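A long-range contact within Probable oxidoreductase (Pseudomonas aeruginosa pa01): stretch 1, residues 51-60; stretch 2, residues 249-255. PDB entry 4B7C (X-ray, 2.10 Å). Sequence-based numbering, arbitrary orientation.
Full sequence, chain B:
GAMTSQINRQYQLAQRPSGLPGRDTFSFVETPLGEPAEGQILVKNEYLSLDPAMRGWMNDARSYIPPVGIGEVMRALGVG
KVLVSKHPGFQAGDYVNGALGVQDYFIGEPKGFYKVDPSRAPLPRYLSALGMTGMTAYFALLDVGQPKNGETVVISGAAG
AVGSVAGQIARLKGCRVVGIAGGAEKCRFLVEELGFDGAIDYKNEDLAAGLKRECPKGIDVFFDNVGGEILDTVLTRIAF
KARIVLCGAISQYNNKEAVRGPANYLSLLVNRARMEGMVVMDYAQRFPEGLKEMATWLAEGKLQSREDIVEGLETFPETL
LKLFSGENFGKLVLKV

Stretch 1 (51-60) DPAMRGWMND
Stretch 2 249-255: AISQYNN

Residues 51-60 and 249-255, at least 194 positions apart wherever they touch, bury 335 Å² between them. The first stretch enters extended at Asp51 (phi/psi -131/141), takes phi/psi of -55/-31 at Pro52 and leads into a short helix that runs to about Met58 before Asn59 leaves it at -77/145. The second has no regular helix or strand; Gln252 to Asn255 form a type I beta turn, with phi/psi of -67/-49 at Tyr253 and -97/16 at Asn254. Two pairs set the register: the CA atoms of Pro52 and Ile250 lie 6.5 Å apart, those of Arg55 and Tyr253 6.0 Å. The chains therefore advance in the same sense, three residues per step on each side.

Packing centres on Tyr253, whose CA-to-CB bond points toward the helix and whose ring (chi1 -85°, m; chi2 -58°) packs against Pro52, Ala53 and Gly56. Pro52 O sits over one face of this ring, 3.6 Å from Tyr253 CD2, while also accepting the backbone hydrogen bond from Arg55 N at 3.0 Å. Gly56 N approaches Tyr253 CD1 to 3.7 Å, and Ala53 CA comes within 3.6 Å of Tyr253 OH. The missing side chain at Gly56 matters here, because an ideally placed CB would lie only 3.3 Å from Tyr253 CE1. At the base of the ring, Arg55 CB meets Tyr253 CB at 3.7 Å.

Apolar contact continues through Pro52, in a C-gamma exo pucker, whose CB lies 4.0 Å from Tyr253 CE2 and 3.9 Å from Ile250 CG1. The CA-to-CB bond of Ile250 points sideways, but its m,t rotamer (-68°, 160°) brings the end of the side chain nearer to the proline.

Polar contact across the stretches is carried by Arg55, with chi angles of -156°, 39°, -156° and 86°. Arg55 NE donates to Asn254 OD1 at 2.9 Å, a weak hydrogen bond because the N-H...O angle is just 128°. Asn254 OD1 lies at the edge of the guanidinium, near its plane, whereas Tyr253 O lies over one face. Asn254 reaches this position with chi1 -68° (m) and chi2 -67°. Within its own stretch, Arg55 NH1 donates to Asn59 OD1 at 2.6 Å and 161°, tethering the guanidinium to the residue that follows the helix; Asn59 has chi1 -76° (m) and chi2 -21°.

A water adds a further link: it donates to Ala53 O at 2.7 Å and makes a weak hydrogen bond with Tyr253 OH at 3.5 Å.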

ATOM      1  N   ASP B  51     -11.238 -15.664  17.786  1.00 37.82           N
ATOM      2  CA  ASP B  51     -10.868 -14.654  16.778  1.00 40.48           C
ATOM      3  C   ASP B  51     -10.697 -15.253  15.387  1.00 37.95           C
ATOM      4  O   ASP B  51     -10.101 -16.322  15.245  1.00 35.41           O
ATOM      5  CB  ASP B  51      -9.489 -14.006  17.060  1.00 45.36           C
ATOM      6  CG  ASP B  51      -9.375 -13.397  18.466  1.00 51.21           C
ATOM      7  OD1 ASP B  51     -10.253 -12.581  18.820  1.00 53.28           O
ATOM      8  OD2 ASP B  51      -8.399 -13.704  19.211  1.00 55.39           O
ATOM      9  N   PRO B  52     -11.146 -14.529  14.346  1.00 39.45           N
ATOM     10  CA  PRO B  52     -10.952 -15.018  12.963  1.00 40.45           C
ATOM     11  C   PRO B  52      -9.497 -15.330  12.630  1.00 40.33           C
ATOM     12  O   PRO B  52      -9.231 -16.227  11.818  1.00 42.17           O
ATOM     13  CB  PRO B  52     -11.462 -13.850  12.105  1.00 39.52           C
ATOM     14  CG  PRO B  52     -12.439 -13.142  12.983  1.00 40.95           C
ATOM     15  CD  PRO B  52     -11.852 -13.237  14.364  1.00 39.53           C
ATOM     16  N   ALA B  53      -8.568 -14.591  13.246  1.00 39.74           N
ATOM     17  CA  ALA B  53      -7.127 -14.834  13.057  1.00 39.27           C
ATOM     18  C   ALA B  53      -6.733 -16.272  13.380  1.00 37.92           C
ATOM     19  O   ALA B  53      -5.707 -16.762  12.899  1.00 37.69           O
ATOM     20  CB  ALA B  53      -6.294 -13.855  13.875  1.00 40.35           C
ATOM     21  N   MET B  54      -7.555 -16.949  14.176  1.00 36.70           N
ATOM     22  CA  MET B  54      -7.318 -18.368  14.513  1.00 38.07           C
ATOM     23  C   MET B  54      -7.230 -19.271  13.278  1.00 37.36           C
ATOM     24  O   MET B  54      -6.507 -20.274  13.257  1.00 36.80           O
ATOM     25  CB  MET B  54      -8.421 -18.904  15.420  1.00 38.45           C
ATOM     26  CG  MET B  54      -8.250 -18.516  16.870  1.00 39.82           C
ATOM     27  SD  MET B  54      -9.625 -18.976  17.897  1.00 38.76           S
ATOM     28  CE  MET B  54      -8.871 -19.345  19.487  1.00 36.37           C
ATOM     29  N   ARG B  55      -7.966 -18.895  12.243  1.00 41.33           N
ATOM     30  CA  ARG B  55      -7.930 -19.634  10.976  1.00 44.48           C
ATOM     31  C   ARG B  55      -6.520 -19.584  10.335  1.00 41.87           C
ATOM     32  O   ARG B  55      -5.958 -20.609   9.890  1.00 42.21           O
ATOM     33  CB  ARG B  55      -9.044 -19.108  10.058  1.00 47.08           C
ATOM     34  CG  ARG B  55      -9.512 -20.102   8.989  1.00 49.25           C
ATOM     35  CD  ARG B  55      -9.633 -21.538   9.345  1.00 52.70           C
ATOM     36  NE  ARG B  55      -9.528 -22.377   8.154  1.00 54.33           N
ATOM     37  CZ  ARG B  55      -8.409 -22.832   7.587  1.00 55.98           C
ATOM     38  NH1 ARG B  55      -7.209 -22.557   8.083  1.00 54.56           N
ATOM     39  NH2 ARG B  55      -8.507 -23.586   6.491  1.00 56.56           N
ATOM     40  N   GLY B  56      -5.911 -18.404  10.364  1.00 42.01           N
ATOM     41  CA  GLY B  56      -4.547 -18.242   9.872  1.00 41.45           C
ATOM     42  C   GLY B  56      -3.543 -19.015  10.703  1.00 44.19           C
ATOM     43  O   GLY B  56      -2.574 -19.571  10.172  1.00 44.24           O
ATOM     44  N   TRP B  57      -3.749 -19.036  12.016  1.00 45.05           N
ATOM     45  CA  TRP B  57      -2.816 -19.719  12.936  1.00 41.98           C
ATOM     46  C   TRP B  57      -2.793 -21.197  12.713  1.00 42.36           C
ATOM     47  O   TRP B  57      -1.813 -21.870  13.065  1.00 40.77           O
ATOM     48  CB  TRP B  57      -3.174 -19.461  14.396  1.00 40.96           C
ATOM     49  CG  TRP B  57      -3.244 -18.013  14.773  1.00 41.16           C
ATOM     50  CD1 TRP B  57      -2.647 -16.937  14.129  1.00 41.94           C
ATOM     51  CD2 TRP B  57      -3.919 -17.431  15.940  1.00 40.41           C
ATOM     52  NE1 TRP B  57      -2.935 -15.770  14.774  1.00 41.53           N
ATOM     53  CE2 TRP B  57      -3.690 -15.993  15.868  1.00 41.26           C
ATOM     54  CE3 TRP B  57      -4.675 -17.938  16.981  1.00 39.25           C
ATOM     55  CZ2 TRP B  57      -4.209 -15.115  16.811  1.00 41.92           C
ATOM     56  CZ3 TRP B  57      -5.197 -17.052  17.929  1.00 39.89           C
ATOM     57  CH2 TRP B  57      -4.976 -15.674  17.844  1.00 41.22           C
ATOM     58  N   MET B  58      -3.886 -21.713  12.158  1.00 44.00           N
ATOM     59  CA  MET B  58      -3.993 -23.139  11.852  1.00 46.20           C
ATOM     60  C   MET B  58      -3.319 -23.536  10.533  1.00 46.55           C
ATOM     61  O   MET B  58      -2.963 -24.702  10.336  1.00 43.70           O
ATOM     62  CB  MET B  58      -5.466 -23.558  11.805  1.00 50.23           C
ATOM     63  CG  MET B  58      -6.100 -23.679  13.180  1.00 54.13           C
ATOM     64  SD  MET B  58      -7.844 -24.205  13.089  1.00 58.00           S
ATOM     65  CE  MET B  58      -8.668 -22.652  12.774  1.00 50.56           C
ATOM     66  N   ASN B  59      -3.187 -22.571   9.629  1.00 49.22           N
ATOM     67  CA  ASN B  59      -2.566 -22.801   8.322  1.00 51.63           C
ATOM     68  C   ASN B  59      -1.043 -22.880   8.379  1.00 55.36           C
ATOM     69  O   ASN B  59      -0.403 -22.148   9.146  1.00 55.71           O
ATOM     70  CB  ASN B  59      -2.992 -21.692   7.341  1.00 50.32           C
ATOM     71  CG  ASN B  59      -4.399 -21.867   6.823  1.00 49.98           C
ATOM     72  OD1 ASN B  59      -4.965 -22.956   6.848  1.00 57.05           O
ATOM     73  ND2 ASN B  59      -4.973 -20.786   6.334  1.00 48.97           N
ATOM     74  N   ASP B  60      -0.484 -23.741   7.525  1.00 55.88           N
ATOM     75  CA  ASP B  60       0.960 -23.938   7.399  1.00 60.16           C
ATOM     76  C   ASP B  60       1.465 -22.990   6.319  1.00 60.72           C
ATOM     77  O   ASP B  60       1.409 -23.236   5.106  1.00 66.64           O
ATOM     78  CB  ASP B  60       1.334 -25.405   7.135  1.00 62.09           C
ATOM     79  CG  ASP B  60       2.731 -25.755   7.661  1.00 62.94           C
ATOM     80  OD1 ASP B  60       3.417 -24.885   8.247  1.00 62.58           O
ATOM     81  OD2 ASP B  60       3.143 -26.915   7.486  1.00 66.36           O
ATOM     82  N   ALA B 249      -7.930 -10.024   6.870  1.00 37.15           N
ATOM     83  CA  ALA B 249      -8.693 -10.389   5.661  1.00 40.60           C
ATOM     84  C   ALA B 249      -9.590 -11.631   5.870  1.00 42.40           C
ATOM     85  O   ALA B 249      -9.306 -12.744   5.391  1.00 44.78           O
ATOM     86  CB  ALA B 249      -7.743 -10.602   4.488  1.00 40.41           C
ATOM     87  N   ILE B 250     -10.716 -11.417   6.538  1.00 45.88           N
ATOM     88  CA  ILE B 250     -11.588 -12.521   6.971  1.00 50.75           C
ATOM     89  C   ILE B 250     -12.213 -13.267   5.789  1.00 49.07           C
ATOM     90  O   ILE B 250     -12.401 -14.485   5.837  1.00 49.59           O
ATOM     91  CB  ILE B 250     -12.761 -12.001   7.846  1.00 53.84           C
ATOM     92  CG1 ILE B 250     -12.279 -11.465   9.194  1.00 56.26           C
ATOM     93  CG2 ILE B 250     -13.769 -13.111   8.128  1.00 57.08           C
ATOM     94  CD1 ILE B 250     -13.243 -10.523   9.889  1.00 54.40           C
ATOM     95  N   SER B 251     -12.538 -12.519   4.737  1.00 50.32           N
ATOM     96  CA  SER B 251     -13.177 -13.067   3.537  1.00 51.62           C
ATOM     97  C   SER B 251     -12.254 -14.022   2.779  1.00 52.86           C
ATOM     98  O   SER B 251     -12.689 -14.689   1.840  1.00 60.74           O
ATOM     99  CB  SER B 251     -13.644 -11.928   2.629  1.00 52.19           C
ATOM    100  OG  SER B 251     -12.537 -11.233   2.091  1.00 51.96           O
ATOM    101  N   GLN B 252     -10.985 -14.053   3.188  1.00 52.80           N
ATOM    102  CA  GLN B 252      -9.937 -14.920   2.663  1.00 54.96           C
ATOM    103  C   GLN B 252      -9.604 -16.122   3.548  1.00 56.80           C
ATOM    104  O   GLN B 252      -8.922 -17.026   3.079  1.00 54.68           O
ATOM    105  CB  GLN B 252      -8.672 -14.062   2.468  1.00 54.11           C
ATOM    106  CG  GLN B 252      -8.953 -12.836   1.612  1.00 54.51           C
ATOM    107  CD  GLN B 252      -9.511 -13.183   0.237  1.00 54.67           C
ATOM    108  OE1 GLN B 252      -9.042 -14.112  -0.418  1.00 56.76           O
ATOM    109  NE2 GLN B 252     -10.532 -12.447  -0.192  1.00 54.75           N
ATOM    110  N   TYR B 253     -10.069 -16.158   4.801  1.00 62.40           N
ATOM    111  CA  TYR B 253      -9.489 -17.137   5.765  1.00 66.61           C
ATOM    112  C   TYR B 253      -9.826 -18.601   5.394  1.00 66.32           C
ATOM    113  O   TYR B 253      -8.937 -19.476   5.342  1.00 62.46           O
ATOM    114  CB  TYR B 253      -9.857 -16.860   7.249  1.00 68.73           C
ATOM    115  CG  TYR B 253      -8.957 -15.856   7.982  1.00 70.98           C
ATOM    116  CD1 TYR B 253      -7.585 -16.061   8.090  1.00 73.99           C
ATOM    117  CD2 TYR B 253      -9.486 -14.709   8.580  1.00 71.39           C
ATOM    118  CE1 TYR B 253      -6.766 -15.147   8.741  1.00 74.44           C
ATOM    119  CE2 TYR B 253      -8.675 -13.788   9.231  1.00 73.54           C
ATOM    120  CZ  TYR B 253      -7.317 -14.012   9.309  1.00 75.17           C
ATOM    121  OH  TYR B 253      -6.516 -13.088   9.944  1.00 77.27           O
ATOM    122  N   ASN B 254     -11.104 -18.855   5.125  1.00 68.31           N
ATOM    123  CA  ASN B 254     -11.581 -20.202   4.800  1.00 72.18           C
ATOM    124  C   ASN B 254     -11.705 -20.435   3.299  1.00 81.76           C
ATOM    125  O   ASN B 254     -12.340 -21.400   2.860  1.00 86.09           O
ATOM    126  CB  ASN B 254     -12.935 -20.452   5.467  1.00 69.43           C
ATOM    127  CG  ASN B 254     -12.831 -20.526   6.973  1.00 64.44           C
ATOM    128  OD1 ASN B 254     -12.236 -21.454   7.523  1.00 56.57           O
ATOM    129  ND2 ASN B 254     -13.414 -19.548   7.650  1.00 63.89           N
ATOM    130  N   ASN B 255     -11.081 -19.562   2.513  1.00 88.98           N
ATOM    131  CA  ASN B 255     -11.201 -19.641   1.057  1.00 93.10           C
ATOM    132  C   ASN B 255     -10.208 -20.661   0.523  1.00 94.20           C
ATOM    133  O   ASN B 255      -9.054 -20.703   0.962  1.00 92.03           O
ATOM    134  CB  ASN B 255     -11.005 -18.275   0.385  1.00 94.85           C
ATOM    135  CG  ASN B 255     -11.848 -18.112  -0.858  1.00 95.89           C
ATOM    136  OD1 ASN B 255     -12.539 -17.112  -1.009  1.00 96.04           O
ATOM    137  ND2 ASN B 255     -11.799 -19.096  -1.753  1.00 95.07           N
TER
HETATM  138  O   HOH W   1      -4.175 -15.264  11.243  1.00 46.68           O